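Local coordinates for alternansucrase (Leuconostoc mesenteroides, PDB 6HVG), which belongs to glycosyl hydrolase family 70 and combines a TIM-barrel-clan region with choline-binding and putative cell wall binding repeats, at residues Q165-G169 and N170-F174; F1294-A1298 and S1299-Y1303; Y1309-D1313 and T1314-D1318. All blocks are in the same frame, centred on the assembly; numbering follows the deposited sequence.

Contact 1. Residues Q165-G169 and N170-F174; sequences QNIDG and NLQYF
Ile-167 sets CG1 beside its own backbone N (chi1 -62°) and Phe-174 does the same with its ring (chi1 -52°), which brings the end of the isoleucine against the phenylalanine ring on one face of a tight hairpin. CD1 of Ile-167 lies 4.0 Å from CE1 of Phe-174, the two side chains running at about a right angle and the methyl coming in obliquely to the ring. Ile-167 CD1 also touches Gln-172 OE1 at 3.7 Å. That oxygen is not left to an apolar neighbour, since it is hydrogen-bonded to the hydroxyl of Tyr-144, and Tyr-153 adds a further aromatic surface against both Ile-167 and Phe-174. At the far end of this face Gln-165 passes the phenyl ring more loosely, with Gln-165 CG 4.5 Å from Phe-174 CD1, while its NE2 is bound to the carbonyl of Thr-162. The scaffold is a beta hairpin with a two-residue loop, part of a choline-binding repeat and closed by a type I' turn from Ile-167 to Asn-170 with Asp-168 and Gly-169 at its corners. Ile-167 N donates to Asn-170 O at 2.9 Å, and the return bond from Asn-170 N to Ile-167 O is longer, 3.2 Å. One further pair joins Gln-165 and Gln-172, where Gln-165 N reaches Gln-172 O at 2.8 Å. Between these pairs, Asn-166 and Leu-171 point to the other face, where Leu-171 CD1 approaches Asn-166 CB at 4.4 Å and the leucine also rests on Leu-164.

Contact 2. Residues F1294-A1298 and S1299-Y1303; sequences FISDA and SGVKY
Ser-1299 enters the contact through its backbone, whose N makes a weak, bent bond of 2.7 Å to OD1 of Asp-1297. Gly-1300 N meets Asp-1297 OD1 at 2.9 Å, nearly in line with its C-O bond, so one carboxylate oxygen gathers two successive amides and fixes the bend of the chain. Gly-1300 O answers by accepting the N-H of Asp-1297, with Asp-1297 N 2.8 Å away. The loop gripped in this way sits at the tip of an antiparallel beta hairpin formed by strands 1294-1296 and 1301-1304. Val-1301 then pairs with Ser-1296 at a non-hydrogen-bonded position, and its CG1 branch comes to the edge of the Phe-1294 ring, near the ring plane. Lys-1302 turns to the other face and exchanges two backbone bonds with Ile-1295, Lys-1302 N to Ile-1295 O being 2.9 Å. The lysine side chain runs alongside Ile-1295 in the same direction, and Lys-1302 CE lies 3.8 Å from Ile-1295 CG2. A bend at chi3 (-67°) accompanies the approach of the ammonium group, yet Lys-1302 NZ stops 4.0 Å from Asp-1297 OD2, a long salt bridge; that oxygen is also hydrogen-bonded to the hydroxyl of Tyr-1331. Tyr-1303 closes the walk with its ring swung away from its own backbone N (chi1 173°) and its edge directed at the face of Phe-1294. CD1 of Tyr-1303 stands 3.4 Å above the plane of the Phe-1294 ring, over its centre. The Phe-1294 and Tyr-1303 ring centroids are 4.6 Å apart and the planes are inclined at 54°, an edge-to-face pair well short of perpendicular. Phe-378 also stacks with Phe-1294, while Phe-1326 touches both rings of the pair.

Contact 3. Residues Y1309-D1313 and T1314-D1318; sequences YQAKD and TFIED
Thr-1314 OG1, on the residue whose methyl meets Ala-1311, is gripped twice from elsewhere in the chain: it is hydrogen-bonded to the carbonyl of Trp-1265 and receives a weak bond from ND2 of Asn-1268. With OG1 turned away from the threonine's own backbone N (chi1 -165°), CG2 is left between that N and the carbonyl carbon, and from there it packs against Ala-1311. CB of Ala-1311 lies 3.8 Å from Thr-1314 CG2. Asp-1313 and Thr-1314 both face Phe-1326 of strand 1323-1326, a G1 beta bulge where the loop after strand 1301-1304 passes into strand 1314-1317 of a putative cell wall binding repeat. Asp-1313 takes the positive backbone phi (56°) at this bulge, and its OD1 is hydrogen-bonded to the hydroxyl of Tyr-1325. Two residues further on from Thr-1314, the strand brings Ile-1316 back to the side of the threonine. Ile-1316 CG1 touches Ala-1311 CB at 4.0 Å, and Tyr-1303 and Phe-1326 each touch both the alanine and the isoleucine.

Contacts 2 and 3 are neighbours, their centres about 12 Å apart, and they meet directly: Tyr-1303 O and Ala-1311 N are 2.9 Å apart, a probable hydrogen bond, and Tyr-1303 CE2 packs 3.8 Å from Ile-1316 CG2. The tyrosine that ends the hairpin of contact 2 thereby continues into the apolar cluster of contact 3. Contact 1 is remote, its centre about 67 Å from that of contact 3 on the opposite side of the chain's centre and about 76 Å from that of contact 2. None of the three supplies a calcium ligand; Glu-575, Asp-581, Asn-625 and Asp-1159 form that site.

Contact 1. Residues Q165-G169 and N170-F174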
loop_
_atom_site.group_PDB
_atom_site.type_symbol
_atom_site.label_atom_id
_atom_site.label_comp_id
_atom_site.label_asym_id
_atom_site.label_seq_id
_atom_site.Cartn_x
_atom_site.Cartn_y
_atom_site.Cartn_z
ATOM N N GLN A 165 -15.559 -35.326 -11.015
ATOM C CA GLN A 165 -16.116 -34.381 -10.020
ATOM C C GLN A 165 -15.517 -32.987 -10.097
ATOM O O GLN A 165 -14.305 -32.842 -9.978
ATOM C CB GLN A 165 -15.834 -34.882 -8.605
ATOM C CG GLN A 165 -16.399 -36.246 -8.288
ATOM C CD GLN A 165 -17.852 -36.215 -7.879
ATOM O OE1 GLN A 165 -18.407 -35.147 -7.596
ATOM N NE2 GLN A 165 -18.482 -37.397 -7.838
ATOM N N ASN A 166 -16.357 -31.966 -10.247
ATOM C CA ASN A 166 -15.886 -30.592 -10.114
ATOM C C ASN A 166 -15.889 -30.202 -8.647
ATOM O O ASN A 166 -16.936 -29.912 -8.092
ATOM C CB ASN A 166 -16.739 -29.605 -10.915
ATOM C CG ASN A 166 -16.177 -28.188 -10.874
ATOM O OD1 ASN A 166 -15.267 -27.897 -10.105
ATOM N ND2 ASN A 166 -16.707 -27.302 -11.706
ATOM N N ILE A 167 -14.719 -30.204 -8.022
ATOM C CA ILE A 167 -14.593 -29.819 -6.623
ATOM C C ILE A 167 -13.952 -28.431 -6.520
ATOM O O ILE A 167 -12.798 -28.248 -6.920
ATOM C CB ILE A 167 -13.745 -30.836 -5.845
ATOM C CG1 ILE A 167 -14.418 -32.207 -5.856
ATOM C CG2 ILE A 167 -13.552 -30.381 -4.407
ATOM C CD1 ILE A 167 -13.452 -33.352 -5.600
ATOM N N ASP A 168 -14.705 -27.463 -5.994
ATOM C CA ASP A 168 -14.222 -26.084 -5.821
ATOM C C ASP A 168 -13.605 -25.493 -7.100
ATOM O O ASP A 168 -12.538 -24.870 -7.063
ATOM C CB ASP A 168 -13.226 -26.007 -4.642
ATOM C CG ASP A 168 -13.883 -26.299 -3.287
ATOM O OD1 ASP A 168 -15.045 -25.891 -3.085
ATOM O OD2 ASP A 168 -13.244 -26.930 -2.415
ATOM N N GLY A 169 -14.278 -25.709 -8.231
ATOM C CA GLY A 169 -13.873 -25.113 -9.515
ATOM C C GLY A 169 -12.823 -25.869 -10.323
ATOM O O GLY A 169 -12.418 -25.410 -11.395
ATOM N N ASN A 170 -12.379 -27.022 -9.809
ATOM C CA ASN A 170 -11.393 -27.890 -10.487
ATOM C C ASN A 170 -12.021 -29.223 -10.857
ATOM O O ASN A 170 -12.594 -29.893 -9.998
ATOM C CB ASN A 170 -10.179 -28.168 -9.586
ATOM C CG ASN A 170 -9.472 -26.904 -9.149
ATOM O OD1 ASN A 170 -9.564 -26.510 -7.987
ATOM N ND2 ASN A 170 -8.774 -26.254 -10.078
ATOM N N LEU A 171 -11.876 -29.610 -12.125
ATOM C CA LEU A 171 -12.467 -30.836 -12.652
ATOM C C LEU A 171 -11.482 -31.994 -12.448
ATOM O O LEU A 171 -10.380 -31.988 -13.011
ATOM C CB LEU A 171 -12.815 -30.635 -14.132
ATOM C CG LEU A 171 -13.632 -31.681 -14.881
ATOM C CD1 LEU A 171 -14.969 -31.993 -14.209
ATOM C CD2 LEU A 171 -13.834 -31.185 -16.303
ATOM N N GLN A 172 -11.873 -32.967 -11.621
ATOM C CA GLN A 172 -10.980 -34.043 -11.171
ATOM C C GLN A 172 -11.642 -35.404 -11.370
ATOM O O GLN A 172 -12.852 -35.470 -11.602
ATOM C CB GLN A 172 -10.631 -33.859 -9.691
ATOM C CG GLN A 172 -10.003 -32.511 -9.343
ATOM C CD GLN A 172 -9.508 -32.427 -7.900
ATOM O OE1 GLN A 172 -10.076 -33.056 -6.996
ATOM N NE2 GLN A 172 -8.445 -31.643 -7.679
ATOM N N TYR A 173 -10.870 -36.488 -11.291
ATOM C CA TYR A 173 -11.425 -37.839 -11.495
ATOM C C TYR A 173 -10.887 -38.814 -10.455
ATOM O O TYR A 173 -9.721 -38.739 -10.086
ATOM C CB TYR A 173 -11.145 -38.360 -12.924
ATOM C CG TYR A 173 -11.826 -39.694 -13.257
ATOM C CD1 TYR A 173 -11.232 -40.894 -12.913
ATOM C CD2 TYR A 173 -13.071 -39.755 -13.902
ATOM C CE1 TYR A 173 -11.834 -42.111 -13.190
ATOM C CE2 TYR A 173 -13.682 -40.977 -14.177
ATOM C CZ TYR A 173 -13.048 -42.153 -13.814
ATOM O OH TYR A 173 -13.584 -43.398 -14.043
ATOM N N PHE A 174 -11.763 -39.706 -9.982
ATOM C CA PHE A 174 -11.402 -40.788 -9.074
ATOM C C PHE A 174 -11.892 -42.122 -9.626
ATOM O O PHE A 174 -13.039 -42.240 -10.034
ATOM C CB PHE A 174 -12.015 -40.544 -7.693
ATOM C CG PHE A 174 -11.703 -39.186 -7.133
ATOM C CD1 PHE A 174 -12.389 -38.065 -7.586
ATOM C CD2 PHE A 174 -10.711 -39.022 -6.179
ATOM C CE1 PHE A 174 -12.086 -36.801 -7.102
ATOM C CE2 PHE A 174 -10.417 -37.759 -5.680
ATOM C CZ PHE A 174 -11.099 -36.642 -6.143
#

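Contact 2. Residues F1294-A1298 and S1299-Y1303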
loop_
_atom_site.group_PDB
_atom_site.type_symbol
_atom_site.label_atom_id
_atom_site.label_comp_id
_atom_site.label_asym_id
_atom_site.label_seq_id
_atom_site.Cartn_x
_atom_site.Cartn_y
_atom_site.Cartn_z
ATOM N N PHE A 1294 12.993 29.330 -34.300
ATOM C CA PHE A 1294 14.425 29.305 -34.309
ATOM C C PHE A 1294 14.934 30.309 -35.351
ATOM O O PHE A 1294 14.511 30.281 -36.491
ATOM C CB PHE A 1294 14.905 27.916 -34.714
ATOM C CG PHE A 1294 14.461 26.826 -33.811
ATOM C CD1 PHE A 1294 13.221 26.277 -33.952
ATOM C CD2 PHE A 1294 15.312 26.296 -32.830
ATOM C CE1 PHE A 1294 12.811 25.245 -33.117
ATOM C CE2 PHE A 1294 14.902 25.266 -31.997
ATOM C CZ PHE A 1294 13.649 24.748 -32.140
ATOM N N ILE A 1295 15.877 31.158 -34.960
ATOM C CA ILE A 1295 16.476 32.109 -35.888
ATOM C C ILE A 1295 17.988 32.034 -35.768
ATOM O O ILE A 1295 18.517 32.113 -34.689
ATOM C CB ILE A 1295 15.995 33.540 -35.614
ATOM C CG1 ILE A 1295 16.462 34.469 -36.757
ATOM C CG2 ILE A 1295 16.412 34.000 -34.215
ATOM C CD1 ILE A 1295 15.940 35.888 -36.666
ATOM N N SER A 1296 18.676 31.895 -36.888
ATOM C CA SER A 1296 20.132 31.897 -36.922
ATOM C C SER A 1296 20.648 33.315 -36.976
ATOM O O SER A 1296 20.003 34.213 -37.522
ATOM C CB SER A 1296 20.652 31.163 -38.165
ATOM O OG SER A 1296 20.869 29.785 -37.929
ATOM N N ASP A 1297 21.842 33.504 -36.418
ATOM C CA ASP A 1297 22.640 34.718 -36.648
ATOM C C ASP A 1297 24.143 34.347 -36.797
ATOM O O ASP A 1297 24.506 33.167 -36.800
ATOM C CB ASP A 1297 22.336 35.787 -35.590
ATOM C CG ASP A 1297 22.981 35.508 -34.235
ATOM O OD1 ASP A 1297 23.973 34.738 -34.154
ATOM O OD2 ASP A 1297 22.516 36.094 -33.213
ATOM N N ALA A 1298 24.997 35.338 -36.959
ATOM C CA ALA A 1298 26.395 35.071 -37.204
ATOM C C ALA A 1298 27.015 34.270 -36.074
ATOM O O ALA A 1298 27.862 33.420 -36.321
ATOM C CB ALA A 1298 27.144 36.372 -37.415
ATOM N N SER A 1299 26.587 34.536 -34.848
ATOM C CA SER A 1299 27.099 33.800 -33.677
ATOM C C SER A 1299 26.525 32.380 -33.515
ATOM O O SER A 1299 27.257 31.467 -33.148
ATOM C CB SER A 1299 26.857 34.612 -32.401
ATOM O OG SER A 1299 27.570 35.841 -32.466
ATOM N N GLY A 1300 25.236 32.194 -33.787
ATOM C CA GLY A 1300 24.626 30.891 -33.613
ATOM C C GLY A 1300 23.114 30.898 -33.730
ATOM O O GLY A 1300 22.529 31.860 -34.230
ATOM N N VAL A 1301 22.465 29.839 -33.245
ATOM C CA VAL A 1301 21.005 29.714 -33.339
ATOM C C VAL A 1301 20.317 30.115 -32.046
ATOM O O VAL A 1301 20.780 29.786 -30.965
ATOM C CB VAL A 1301 20.605 28.299 -33.712
ATOM C CG1 VAL A 1301 19.127 28.217 -34.021
ATOM C CG2 VAL A 1301 21.397 27.841 -34.918
ATOM N N LYS A 1302 19.240 30.869 -32.171
ATOM C CA LYS A 1302 18.434 31.309 -31.039
ATOM C C LYS A 1302 17.036 30.724 -31.176
ATOM O O LYS A 1302 16.644 30.315 -32.274
ATOM C CB LYS A 1302 18.356 32.831 -31.021
ATOM C CG LYS A 1302 19.721 33.502 -30.925
ATOM C CD LYS A 1302 19.634 35.003 -30.756
ATOM C CE LYS A 1302 19.073 35.665 -32.003
ATOM N NZ LYS A 1302 18.971 37.109 -31.715
ATOM N N TYR A 1303 16.277 30.706 -30.083
ATOM C CA TYR A 1303 14.889 30.249 -30.133
ATOM C C TYR A 1303 13.993 31.119 -29.290
ATOM O O TYR A 1303 14.395 31.553 -28.225
ATOM C CB TYR A 1303 14.770 28.801 -29.659
ATOM C CG TYR A 1303 13.336 28.331 -29.536
ATOM C CD1 TYR A 1303 12.639 27.840 -30.631
ATOM C CD2 TYR A 1303 12.683 28.380 -28.325
ATOM C CE1 TYR A 1303 11.313 27.439 -30.513
ATOM C CE2 TYR A 1303 11.384 27.967 -28.195
ATOM C CZ TYR A 1303 10.697 27.502 -29.276
ATOM O OH TYR A 1303 9.408 27.065 -29.098
#

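Contact 3. Residues Y1309-D1313 and T1314-D1318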
loop_
_atom_site.group_PDB
_atom_site.type_symbol
_atom_site.label_atom_id
_atom_site.label_comp_id
_atom_site.label_asym_id
_atom_site.label_seq_id
_atom_site.Cartn_x
_atom_site.Cartn_y
_atom_site.Cartn_z
ATOM N N TYR A 1309 9.449 34.914 -25.749
ATOM C CA TYR A 1309 10.684 35.171 -24.981
ATOM C C TYR A 1309 11.829 34.297 -25.447
ATOM O O TYR A 1309 11.606 33.198 -25.949
ATOM C CB TYR A 1309 10.450 34.946 -23.516
ATOM C CG TYR A 1309 9.337 35.775 -22.962
ATOM C CD1 TYR A 1309 9.522 37.113 -22.679
ATOM C CD2 TYR A 1309 8.081 35.208 -22.690
ATOM C CE1 TYR A 1309 8.498 37.885 -22.131
ATOM C CE2 TYR A 1309 7.041 35.972 -22.147
ATOM C CZ TYR A 1309 7.262 37.317 -21.874
ATOM O OH TYR A 1309 6.266 38.104 -21.358
ATOM N N GLN A 1310 13.053 34.801 -25.320
ATOM C CA GLN A 1310 14.221 34.085 -25.773
ATOM C C GLN A 1310 14.617 32.975 -24.827
ATOM O O GLN A 1310 14.588 33.153 -23.616
ATOM C CB GLN A 1310 15.398 35.040 -25.936
ATOM C CG GLN A 1310 16.506 34.445 -26.814
ATOM C CD GLN A 1310 17.730 35.316 -26.925
ATOM O OE1 GLN A 1310 17.749 36.433 -26.415
ATOM N NE2 GLN A 1310 18.772 34.801 -27.580
ATOM N N ALA A 1311 14.996 31.833 -25.399
ATOM C CA ALA A 1311 15.454 30.685 -24.623
ATOM C C ALA A 1311 16.863 30.933 -24.138
ATOM O O ALA A 1311 17.789 31.077 -24.929
ATOM C CB ALA A 1311 15.416 29.414 -25.482
ATOM N N LYS A 1312 17.028 30.974 -22.831
ATOM C CA LYS A 1312 18.351 31.039 -22.198
ATOM C C LYS A 1312 18.423 30.056 -21.063
ATOM O O LYS A 1312 17.528 30.026 -20.222
ATOM C CB LYS A 1312 18.641 32.429 -21.612
ATOM C CG LYS A 1312 18.566 33.538 -22.619
ATOM C CD LYS A 1312 19.106 34.840 -22.059
ATOM C CE LYS A 1312 19.154 35.878 -23.170
ATOM N NZ LYS A 1312 19.639 37.194 -22.711
ATOM N N ASP A 1313 19.495 29.260 -21.043
ATOM C CA ASP A 1313 19.776 28.325 -19.960
ATOM C C ASP A 1313 18.581 27.394 -19.771
ATOM O O ASP A 1313 17.946 27.378 -18.725
ATOM C CB ASP A 1313 20.118 29.102 -18.686
ATOM C CG ASP A 1313 20.558 28.214 -17.540
ATOM O OD1 ASP A 1313 21.107 27.114 -17.792
ATOM O OD2 ASP A 1313 20.370 28.664 -16.377
ATOM N N THR A 1314 18.265 26.663 -20.829
ATOM C CA THR A 1314 17.090 25.820 -20.847
ATOM C C THR A 1314 17.158 24.819 -21.982
ATOM O O THR A 1314 17.816 25.053 -22.985
ATOM C CB THR A 1314 15.817 26.645 -21.000
ATOM O OG1 THR A 1314 14.691 25.852 -20.667
ATOM C CG2 THR A 1314 15.653 27.126 -22.415
ATOM N N PHE A 1315 16.472 23.707 -21.808
ATOM C CA PHE A 1315 16.345 22.692 -22.853
ATOM C C PHE A 1315 15.046 22.944 -23.616
ATOM O O PHE A 1315 14.056 23.331 -23.029
ATOM C CB PHE A 1315 16.325 21.300 -22.226
ATOM C CG PHE A 1315 17.683 20.775 -21.863
ATOM C CD1 PHE A 1315 18.278 21.080 -20.649
ATOM C CD2 PHE A 1315 18.360 19.958 -22.744
ATOM C CE1 PHE A 1315 19.525 20.557 -20.326
ATOM C CE2 PHE A 1315 19.597 19.441 -22.432
ATOM C CZ PHE A 1315 20.185 19.753 -21.233
ATOM N N ILE A 1316 15.070 22.754 -24.918
ATOM C CA ILE A 1316 13.926 23.063 -25.783
ATOM C C ILE A 1316 13.757 21.944 -26.785
ATOM O O ILE A 1316 14.744 21.426 -27.339
ATOM C CB ILE A 1316 14.136 24.379 -26.577
ATOM C CG1 ILE A 1316 14.192 25.594 -25.651
ATOM C CG2 ILE A 1316 13.026 24.578 -27.600
ATOM C CD1 ILE A 1316 12.856 25.993 -25.027
ATOM N N GLU A 1317 12.506 21.573 -27.004
ATOM C CA GLU A 1317 12.168 20.516 -27.950
ATOM C C GLU A 1317 11.456 21.106 -29.157
ATOM O O GLU A 1317 10.495 21.847 -28.990
ATOM C CB GLU A 1317 11.250 19.489 -27.278
ATOM C CG GLU A 1317 10.919 18.296 -28.162
ATOM C CD GLU A 1317 9.904 17.353 -27.560
ATOM O OE1 GLU A 1317 9.292 17.705 -26.531
ATOM O OE2 GLU A 1317 9.745 16.242 -28.123
ATOM N N ASP A 1318 11.891 20.745 -30.357
ATOM C CA ASP A 1318 11.243 21.245 -31.558
ATOM C C ASP A 1318 10.021 20.416 -31.928
ATOM O O ASP A 1318 9.669 19.479 -31.236
ATOM C CB ASP A 1318 12.261 21.403 -32.730
ATOM C CG ASP A 1318 12.641 20.086 -33.411
ATOM O OD1 ASP A 1318 11.837 19.131 -33.438
ATOM O OD2 ASP A 1318 13.755 20.039 -33.957
#